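Local coordinates for protein V-type ATP synthase alpha chain (Nanoarchaeum equitans Kin4-M, PDB 5BN3) that belongs to the alpha/beta family of V-type ATP synthase subunits as subunit A and holds ADP and magnesium ions, at residues Phe18-Glu22 with Glu34-Ile38; Gln46-Asp50 with Pro290-Ala296; Ile7-Leu11 with Glu331-Leu336. One frame throughout, in Å; residues are numbered along the deposited sequence.

Contact 1: residues Phe18-Glu22 with Glu34-Ile38; sequences FSIFE and EVIGI
V35 points its side chain into the type II beta turn S19-E22, which leads into strand 23-26 of the N-terminal beta-barrel domain. V35 CB lies 3.5 Å from S19 O and V35 CG2 3.6 Å from E22 O. With CG1 anti to the backbone N (chi1 180°), both methyls lie close to S19 O, and CG2 also nears the CB of F18. The backbone of V35 fastens the same turn twice: V35 N gives a nearly straight bond to E22 O at 2.9 Å, and V35 O takes a more bent one from F21 N at 2.7 Å. F21 sits at the third position of the turn with positive phi, and the turn is closed internally by E22 N on S19 O. I38 points to the same side, its CD1 resting 3.4 Å from F18 O and near the amide of I20. I20 turns away at CB, yet its chain bends at CG1 (chi2 82°) and brings CD1 to 3.5 Å from I36 O. There, I36 and G37 both face Y44 in a classic beta bulge. The ring of F21 presents an edge to E34, CD1 to OE2 3.8 Å, with ring and carboxylate planes 66° apart; E34 OE2 also forms a salt bridge with R185, and OE1 lies against Y48 OH. Across the subunit interface, I20 packs on T48 and F21 on Y46 of a neighbouring NEQ263 chain, and a strand of that chain pairs antiparallel with I38. Behind the turn, the E22 carboxylate braces the loop: OE2 takes bonds from N62 ND2, T63 N and G64 N, while OE1, met nearly along its C-O bond, accepts S19 N at 3.1 Å.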
loop_
_atom_site.group_PDB
_atom_site.type_symbol
_atom_site.label_atom_id
_atom_site.label_comp_id
_atom_site.label_asym_id
_atom_site.label_seq_id
_atom_site.Cartn_x
_atom_site.Cartn_y
_atom_site.Cartn_z
ATOM N N PHE A 18 38.258 15.400 -15.944
ATOM C CA PHE A 18 37.877 14.044 -16.325
ATOM C C PHE A 18 37.026 14.026 -17.589
ATOM O O PHE A 18 36.539 15.064 -18.037
ATOM C CB PHE A 18 37.106 13.373 -15.186
ATOM C CG PHE A 18 37.885 13.251 -13.906
ATOM C CD1 PHE A 18 38.701 12.155 -13.679
ATOM C CD2 PHE A 18 37.793 14.228 -12.926
ATOM C CE1 PHE A 18 39.413 12.036 -12.498
ATOM C CE2 PHE A 18 38.501 14.114 -11.742
ATOM C CZ PHE A 18 39.314 13.017 -11.530
ATOM N N SER A 19 36.857 12.839 -18.161
ATOM C CA SER A 19 35.940 12.649 -19.277
ATOM C C SER A 19 34.862 11.658 -18.865
ATOM O O SER A 19 35.119 10.750 -18.075
ATOM C CB SER A 19 36.680 12.140 -20.514
ATOM O OG SER A 19 37.553 13.132 -21.024
ATOM N N ILE A 20 33.655 11.841 -19.392
ATOM C CA ILE A 20 32.543 10.949 -19.083
ATOM C C ILE A 20 32.873 9.523 -19.544
ATOM O O ILE A 20 33.408 9.319 -20.638
ATOM C CB ILE A 20 31.214 11.477 -19.698
ATOM C CG1 ILE A 20 29.997 10.772 -19.097
ATOM C CG2 ILE A 20 31.219 11.378 -21.208
ATOM C CD1 ILE A 20 29.565 11.350 -17.778
ATOM N N PHE A 21 32.607 8.552 -18.674
ATOM C CA PHE A 21 32.885 7.136 -18.936
ATOM C C PHE A 21 34.369 6.785 -19.051
ATOM O O PHE A 21 34.727 5.708 -19.531
ATOM C CB PHE A 21 32.092 6.631 -20.145
ATOM C CG PHE A 21 30.608 6.770 -19.984
ATOM C CD1 PHE A 21 29.928 6.003 -19.049
ATOM C CD2 PHE A 21 29.891 7.670 -20.755
ATOM C CE1 PHE A 21 28.561 6.129 -18.889
ATOM C CE2 PHE A 21 28.523 7.801 -20.601
ATOM C CZ PHE A 21 27.857 7.029 -19.666
ATOM N N GLU A 22 35.229 7.685 -18.588
ATOM C CA GLU A 22 36.651 7.387 -18.504
ATOM C C GLU A 22 36.893 6.480 -17.306
ATOM O O GLU A 22 36.309 6.678 -16.237
ATOM C CB GLU A 22 37.464 8.674 -18.352
ATOM C CG GLU A 22 38.962 8.455 -18.226
ATOM C CD GLU A 22 39.702 9.711 -17.814
ATOM O OE1 GLU A 22 39.066 10.783 -17.713
ATOM O OE2 GLU A 22 40.925 9.623 -17.587
ATOM N N GLU A 34 34.926 4.250 -12.653
ATOM C CA GLU A 34 34.464 4.775 -13.931
ATOM C C GLU A 34 33.667 6.056 -13.709
ATOM O O GLU A 34 32.749 6.089 -12.889
ATOM C CB GLU A 34 33.608 3.728 -14.652
ATOM C CG GLU A 34 33.178 4.111 -16.061
ATOM C CD GLU A 34 32.297 3.052 -16.706
ATOM O OE1 GLU A 34 31.825 2.143 -15.988
ATOM O OE2 GLU A 34 32.074 3.127 -17.933
ATOM N N VAL A 35 34.027 7.114 -14.431
ATOM C CA VAL A 35 33.294 8.374 -14.343
ATOM C C VAL A 35 31.913 8.223 -14.981
ATOM O O VAL A 35 31.801 7.851 -16.145
ATOM C CB VAL A 35 34.057 9.524 -15.030
ATOM C CG1 VAL A 35 33.271 10.815 -14.927
ATOM C CG2 VAL A 35 35.426 9.700 -14.394
ATOM N N ILE A 36 30.865 8.511 -14.215
ATOM C CA ILE A 36 29.495 8.335 -14.695
ATOM C C ILE A 36 28.763 9.667 -14.812
ATOM O O ILE A 36 27.670 9.743 -15.381
ATOM C CB ILE A 36 28.693 7.401 -13.769
ATOM C CG1 ILE A 36 28.631 7.978 -12.353
ATOM C CG2 ILE A 36 29.301 6.008 -13.756
ATOM C CD1 ILE A 36 27.850 7.126 -11.374
ATOM N N GLY A 37 29.367 10.714 -14.261
ATOM C CA GLY A 37 28.777 12.038 -14.287
ATOM C C GLY A 37 29.815 13.124 -14.077
ATOM O O GLY A 37 30.824 12.906 -13.402
ATOM N N ILE A 38 29.576 14.293 -14.661
ATOM C CA ILE A 38 30.467 15.436 -14.479
ATOM C C ILE A 38 29.665 16.706 -14.216
ATOM O O ILE A 38 28.725 17.020 -14.946
ATOM C CB ILE A 38 31.400 15.635 -15.698
ATOM C CG1 ILE A 38 32.470 14.538 -15.732
ATOM C CG2 ILE A 38 32.068 17.003 -15.654
ATOM C CD1 ILE A 38 33.385 14.609 -16.934
HETATM O O HOH W 1 33.595 3.274 -19.789
#

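Contact 2: residues Gln46-Asp50 with Pro290-Ala296; sequences QVYED and PIAAREA
Where the beta-barrel domain meets the nucleotide-binding domain, Y48, just after strand 42-47, lies against the first turn of helix 293-309, and P290 to A293 form a type I beta turn leading into it. The Y48 ring is edge-on to this backbone: CE1 lies 3.2 Å from A292 O, and A293 N is also near the ring plane. The methyls of A292, A293 and A296 fill in around the ring, A296 CB reaching Y48 CE1 at 4.0 Å from an oblique direction. P290 packs against the peptide that follows Y48, its CG 3.4 Å from Y48 O and also beside the CA of E49. A water joins the two backbones, donating to V47 O at 2.8 Å and accepting from A292 N. The polar anchor is Q46. Its CG lies between the backbone N and the carbonyl carbon (chi1 69°), and the extended chain carries the amide to E295. Q46 NE2 donates to E295 OE1 at 3.2 Å with an N-H...O angle of 167°, amide and carboxylate being nearly coplanar. The same nitrogen also donates to Y48 OH at 2.9 Å, slightly out of the amide plane, which holds the amide in its rotation and ties it to the ring. The main polar partner of E295 is R185, in a salt bridge, while Y48 OH also lies against the carboxylate of E34. Around this joint, Q46 packs on I36 of strand 31-39 and on I332 of helix 322-335; E295 touches L329 of that same helix, while A293 leans on N285 of strand 280-285.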
loop_
_atom_site.group_PDB
_atom_site.type_symbol
_atom_site.label_atom_id
_atom_site.label_comp_id
_atom_site.label_asym_id
_atom_site.label_seq_id
_atom_site.Cartn_x
_atom_site.Cartn_y
_atom_site.Cartn_z
ATOM N N GLN A 46 31.783 5.764 -10.025
ATOM C CA GLN A 46 31.411 4.509 -9.381
ATOM C C GLN A 46 32.625 3.585 -9.314
ATOM O O GLN A 46 33.289 3.322 -10.324
ATOM C CB GLN A 46 30.189 3.846 -10.040
ATOM C CG GLN A 46 30.386 3.291 -11.443
ATOM C CD GLN A 46 29.091 2.742 -12.018
ATOM O OE1 GLN A 46 28.015 3.293 -11.784
ATOM N NE2 GLN A 46 29.189 1.651 -12.768
ATOM N N VAL A 47 32.928 3.130 -8.104
ATOM C CA VAL A 47 34.128 2.348 -7.843
ATOM C C VAL A 47 33.799 0.861 -7.832
ATOM O O VAL A 47 32.844 0.435 -7.181
ATOM C CB VAL A 47 34.760 2.761 -6.501
ATOM C CG1 VAL A 47 36.049 1.998 -6.255
ATOM C CG2 VAL A 47 35.029 4.252 -6.497
ATOM N N TYR A 48 34.593 0.077 -8.558
ATOM C CA TYR A 48 34.351 -1.357 -8.691
ATOM C C TYR A 48 35.101 -2.167 -7.639
ATOM O O TYR A 48 35.406 -3.344 -7.838
ATOM C CB TYR A 48 34.712 -1.825 -10.101
ATOM C CG TYR A 48 33.876 -1.159 -11.164
ATOM C CD1 TYR A 48 32.591 -1.602 -11.438
ATOM C CD2 TYR A 48 34.363 -0.076 -11.880
ATOM C CE1 TYR A 48 31.818 -0.991 -12.401
ATOM C CE2 TYR A 48 33.598 0.541 -12.846
ATOM C CZ TYR A 48 32.326 0.080 -13.101
ATOM O OH TYR A 48 31.558 0.690 -14.061
ATOM N N GLU A 49 35.391 -1.521 -6.516
ATOM C CA GLU A 49 36.029 -2.178 -5.385
ATOM C C GLU A 49 35.513 -1.554 -4.098
ATOM O O GLU A 49 34.847 -0.518 -4.133
ATOM C CB GLU A 49 37.555 -2.066 -5.482
ATOM C CG GLU A 49 38.244 -3.375 -5.846
ATOM C CD GLU A 49 39.254 -3.226 -6.969
ATOM O OE1 GLU A 49 39.363 -2.119 -7.538
ATOM O OE2 GLU A 49 39.939 -4.222 -7.284
ATOM N N ASP A 50 35.807 -2.183 -2.964
ATOM C CA ASP A 50 35.350 -1.658 -1.683
ATOM C C ASP A 50 36.020 -0.321 -1.376
ATOM O O ASP A 50 37.222 -0.151 -1.591
ATOM C CB ASP A 50 35.614 -2.655 -0.556
ATOM C CG ASP A 50 35.037 -2.198 0.770
ATOM O OD1 ASP A 50 34.038 -1.445 0.768
ATOM O OD2 ASP A 50 35.583 -2.598 1.820
ATOM N N PRO A 290 32.100 -6.460 -4.950
ATOM C CA PRO A 290 31.646 -5.067 -5.093
ATOM C C PRO A 290 30.368 -4.913 -5.927
ATOM O O PRO A 290 30.261 -5.491 -7.010
ATOM C CB PRO A 290 32.824 -4.386 -5.797
ATOM C CG PRO A 290 34.012 -5.183 -5.372
ATOM C CD PRO A 290 33.529 -6.604 -5.298
ATOM N N ILE A 291 29.418 -4.135 -5.414
ATOM C CA ILE A 291 28.088 -4.030 -6.014
ATOM C C ILE A 291 28.098 -3.457 -7.434
ATOM O O ILE A 291 27.361 -3.929 -8.299
ATOM C CB ILE A 291 27.099 -3.249 -5.086
ATOM C CG1 ILE A 291 25.653 -3.408 -5.566
ATOM C CG2 ILE A 291 27.481 -1.770 -4.967
ATOM C CD1 ILE A 291 24.623 -2.894 -4.582
ATOM N N ALA A 292 28.947 -2.464 -7.678
ATOM C CA ALA A 292 29.010 -1.822 -8.990
ATOM C C ALA A 292 29.547 -2.759 -10.070
ATOM O O ALA A 292 29.281 -2.569 -11.259
ATOM C CB ALA A 292 29.845 -0.558 -8.917
ATOM N N ALA A 293 30.304 -3.767 -9.656
ATOM C CA ALA A 293 30.867 -4.726 -10.597
ATOM C C ALA A 293 29.803 -5.674 -11.156
ATOM O O ALA A 293 30.065 -6.411 -12.108
ATOM C CB ALA A 293 31.987 -5.505 -9.945
ATOM N N ARG A 294 28.613 -5.663 -10.557
ATOM C CA ARG A 294 27.481 -6.419 -11.093
ATOM C C ARG A 294 27.070 -5.866 -12.446
ATOM O O ARG A 294 26.765 -6.622 -13.368
ATOM C CB ARG A 294 26.279 -6.353 -10.146
ATOM C CG ARG A 294 26.472 -7.052 -8.818
ATOM C CD ARG A 294 25.207 -6.970 -7.985
ATOM N NE ARG A 294 25.452 -7.351 -6.596
ATOM C CZ ARG A 294 24.567 -7.208 -5.617
ATOM N NH1 ARG A 294 23.373 -6.692 -5.872
ATOM N NH2 ARG A 294 24.880 -7.578 -4.386
ATOM N N GLU A 295 27.041 -4.542 -12.557
ATOM C CA GLU A 295 26.721 -3.905 -13.828
ATOM C C GLU A 295 27.786 -4.256 -14.855
ATOM O O GLU A 295 27.476 -4.578 -16.001
ATOM C CB GLU A 295 26.612 -2.385 -13.677
ATOM C CG GLU A 295 26.450 -1.665 -15.005
ATOM C CD GLU A 295 25.926 -0.253 -14.859
ATOM O OE1 GLU A 295 26.693 0.632 -14.422
ATOM O OE2 GLU A 295 24.746 -0.025 -15.197
ATOM N N ALA A 296 29.044 -4.209 -14.430
ATOM C CA ALA A 296 30.155 -4.538 -15.312
ATOM C C ALA A 296 30.044 -5.967 -15.836
ATOM O O ALA A 296 30.266 -6.215 -17.018
ATOM C CB ALA A 296 31.473 -4.339 -14.594
HETATM O O HOH W 2 31.025 -1.308 -5.985
#

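Contact 3: residues Ile7-Leu11 with Glu331-Leu336; sequences INGPL and EISSRL
P10, in the type II' turn N8-L11 of the beta-barrel domain, is the buried wedge that this turn sets against the last turn of helix 322-335. Its CG rests 3.8 Å from I332 CD1 and close to the CG of E331, while its CD faces E331 OE2 and R335 NE. L11 extends this buried side with CD2 3.6 Å from R335 O, and passes at about a right angle to L336, L11 CD2 meeting L336 CD2 at 3.9 Å. Toward the partly exposed side the contact turns polar and less compact. R335, its chain bent at chi2 (-70°), reaches back over the turn, and the CA of G9 sits 3.8 Å above the centre of its guanidinium. G9 takes the positive phi of a type II' turn, a backbone shape that favours glycine. At the guanidinium edge, R335 NH1 donates to N8 OD1 at 2.7 Å, a bent bond: the donor stands above the carbonyl plane and the two planar groups are 84° apart. Within the helix, E331 OE2 forms a salt bridge with R335 NH2 at 2.6 Å, on the syn side of the carboxylate and in the guanidinium plane, with a weak second bond from NE. Y254 of a neighbouring NEQ263 chain packs on E331 and R335; E244 of that chain makes only a long, weak ion pair with R335. The arginine's charge is thus probably balanced mainly by its own helix partner, and the one hydrogen bond from helix to turn goes to a neutral amide, beside the packing of P10 and L11.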
loop_
_atom_site.group_PDB
_atom_site.type_symbol
_atom_site.label_atom_id
_atom_site.label_comp_id
_atom_site.label_asym_id
_atom_site.label_seq_id
_atom_site.Cartn_x
_atom_site.Cartn_y
_atom_site.Cartn_z
ATOM N N ILE A 7 33.408 10.423 -0.220
ATOM C CA ILE A 7 33.224 8.987 -0.394
ATOM C C ILE A 7 31.886 8.569 0.216
ATOM O O ILE A 7 31.656 8.743 1.413
ATOM C CB ILE A 7 34.360 8.184 0.262
ATOM C CG1 ILE A 7 35.716 8.661 -0.260
ATOM C CG2 ILE A 7 34.196 6.698 -0.015
ATOM C CD1 ILE A 7 36.770 8.779 0.810
ATOM N N ASN A 8 31.005 8.026 -0.619
ATOM C CA ASN A 8 29.672 7.620 -0.188
ATOM C C ASN A 8 29.348 6.258 -0.780
ATOM O O ASN A 8 28.836 6.165 -1.897
ATOM C CB ASN A 8 28.639 8.658 -0.638
ATOM C CG ASN A 8 27.241 8.367 -0.117
ATOM O OD1 ASN A 8 27.041 7.481 0.717
ATOM N ND2 ASN A 8 26.266 9.124 -0.603
ATOM N N GLY A 9 29.657 5.202 -0.034
ATOM C CA GLY A 9 29.520 3.851 -0.545
ATOM C C GLY A 9 30.378 3.651 -1.778
ATOM O O GLY A 9 31.556 4.008 -1.782
ATOM N N PRO A 10 29.779 3.094 -2.840
ATOM C CA PRO A 10 30.468 2.821 -4.104
ATOM C C PRO A 10 30.666 4.088 -4.927
ATOM O O PRO A 10 31.270 4.021 -5.998
ATOM C CB PRO A 10 29.493 1.890 -4.826
ATOM C CG PRO A 10 28.153 2.327 -4.332
ATOM C CD PRO A 10 28.360 2.698 -2.889
ATOM N N LEU A 11 30.157 5.220 -4.443
ATOM C CA LEU A 11 30.295 6.485 -5.161
ATOM C C LEU A 11 31.415 7.358 -4.595
ATOM O O LEU A 11 31.438 7.662 -3.402
ATOM C CB LEU A 11 28.978 7.270 -5.139
ATOM C CG LEU A 11 29.002 8.618 -5.869
ATOM C CD1 LEU A 11 29.062 8.411 -7.371
ATOM C CD2 LEU A 11 27.808 9.487 -5.493
ATOM N N GLU A 331 21.215 1.513 -6.014
ATOM C CA GLU A 331 22.176 1.986 -5.020
ATOM C C GLU A 331 22.997 3.176 -5.520
ATOM O O GLU A 331 23.165 4.160 -4.803
ATOM C CB GLU A 331 23.092 0.845 -4.561
ATOM C CG GLU A 331 24.362 1.291 -3.838
ATOM C CD GLU A 331 24.128 1.757 -2.403
ATOM O OE1 GLU A 331 23.010 2.210 -2.072
ATOM O OE2 GLU A 331 25.081 1.670 -1.599
ATOM N N ILE A 332 23.496 3.085 -6.751
ATOM C CA ILE A 332 24.243 4.183 -7.362
ATOM C C ILE A 332 23.363 5.424 -7.467
ATOM O O ILE A 332 23.777 6.530 -7.112
ATOM C CB ILE A 332 24.735 3.821 -8.781
ATOM C CG1 ILE A 332 25.628 2.575 -8.759
ATOM C CG2 ILE A 332 25.459 5.001 -9.411
ATOM C CD1 ILE A 332 26.876 2.713 -7.914
ATOM N N SER A 333 22.145 5.226 -7.964
ATOM C CA SER A 333 21.171 6.303 -8.102
ATOM C C SER A 333 20.887 6.975 -6.759
ATOM O O SER A 333 20.764 8.198 -6.680
ATOM C CB SER A 333 19.877 5.752 -8.705
ATOM O OG SER A 333 18.996 6.796 -9.074
ATOM N N SER A 334 20.796 6.167 -5.707
ATOM C CA SER A 334 20.539 6.669 -4.359
ATOM C C SER A 334 21.671 7.553 -3.834
ATOM O O SER A 334 21.421 8.607 -3.246
ATOM C CB SER A 334 20.303 5.498 -3.404
ATOM O OG SER A 334 20.226 5.941 -2.062
ATOM N N ARG A 335 22.911 7.116 -4.044
ATOM C CA ARG A 335 24.082 7.874 -3.605
ATOM C C ARG A 335 24.207 9.179 -4.384
ATOM O O ARG A 335 24.648 10.194 -3.845
ATOM C CB ARG A 335 25.360 7.049 -3.783
ATOM C CG ARG A 335 25.329 5.658 -3.161
ATOM C CD ARG A 335 25.349 5.687 -1.644
ATOM N NE ARG A 335 25.425 4.336 -1.088
ATOM C CZ ARG A 335 25.757 4.057 0.169
ATOM N NH1 ARG A 335 26.056 5.034 1.011
ATOM N NH2 ARG A 335 25.800 2.798 0.580
ATOM N N LEU A 336 23.817 9.146 -5.655
ATOM C CA LEU A 336 23.860 10.330 -6.508
ATOM C C LEU A 336 22.780 11.332 -6.119
ATOM O O LEU A 336 22.778 12.467 -6.593
ATOM C CB LEU A 336 23.695 9.941 -7.978
ATOM C CG LEU A 336 24.912 9.328 -8.669
ATOM C CD1 LEU A 336 24.534 8.760 -10.021
ATOM C CD2 LEU A 336 25.996 10.372 -8.825
#

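All three contacts involve the six-stranded N-terminal sheet, but they differ in what they join. Contact 1 stays within the barrel domain and is mostly buried, relying on backbone hydrogen bonds and aliphatic packing. Contacts 2 and 3 join that sheet to the nucleotide-binding domain through the start of helix 293-309 and the end of helix 322-335. Contact 2 is buried, with an aromatic ring, small methyls and a glutamine bond; contact 3 is only partly buried and leans on a charged arginine at its outer side. Strands 31-39 and 42-47 are neighbours, linking contacts 1 and 2; P10 O bonds V47 N, linking 2 and 3; and I36 reaches I332 and L336, linking 1 and 3.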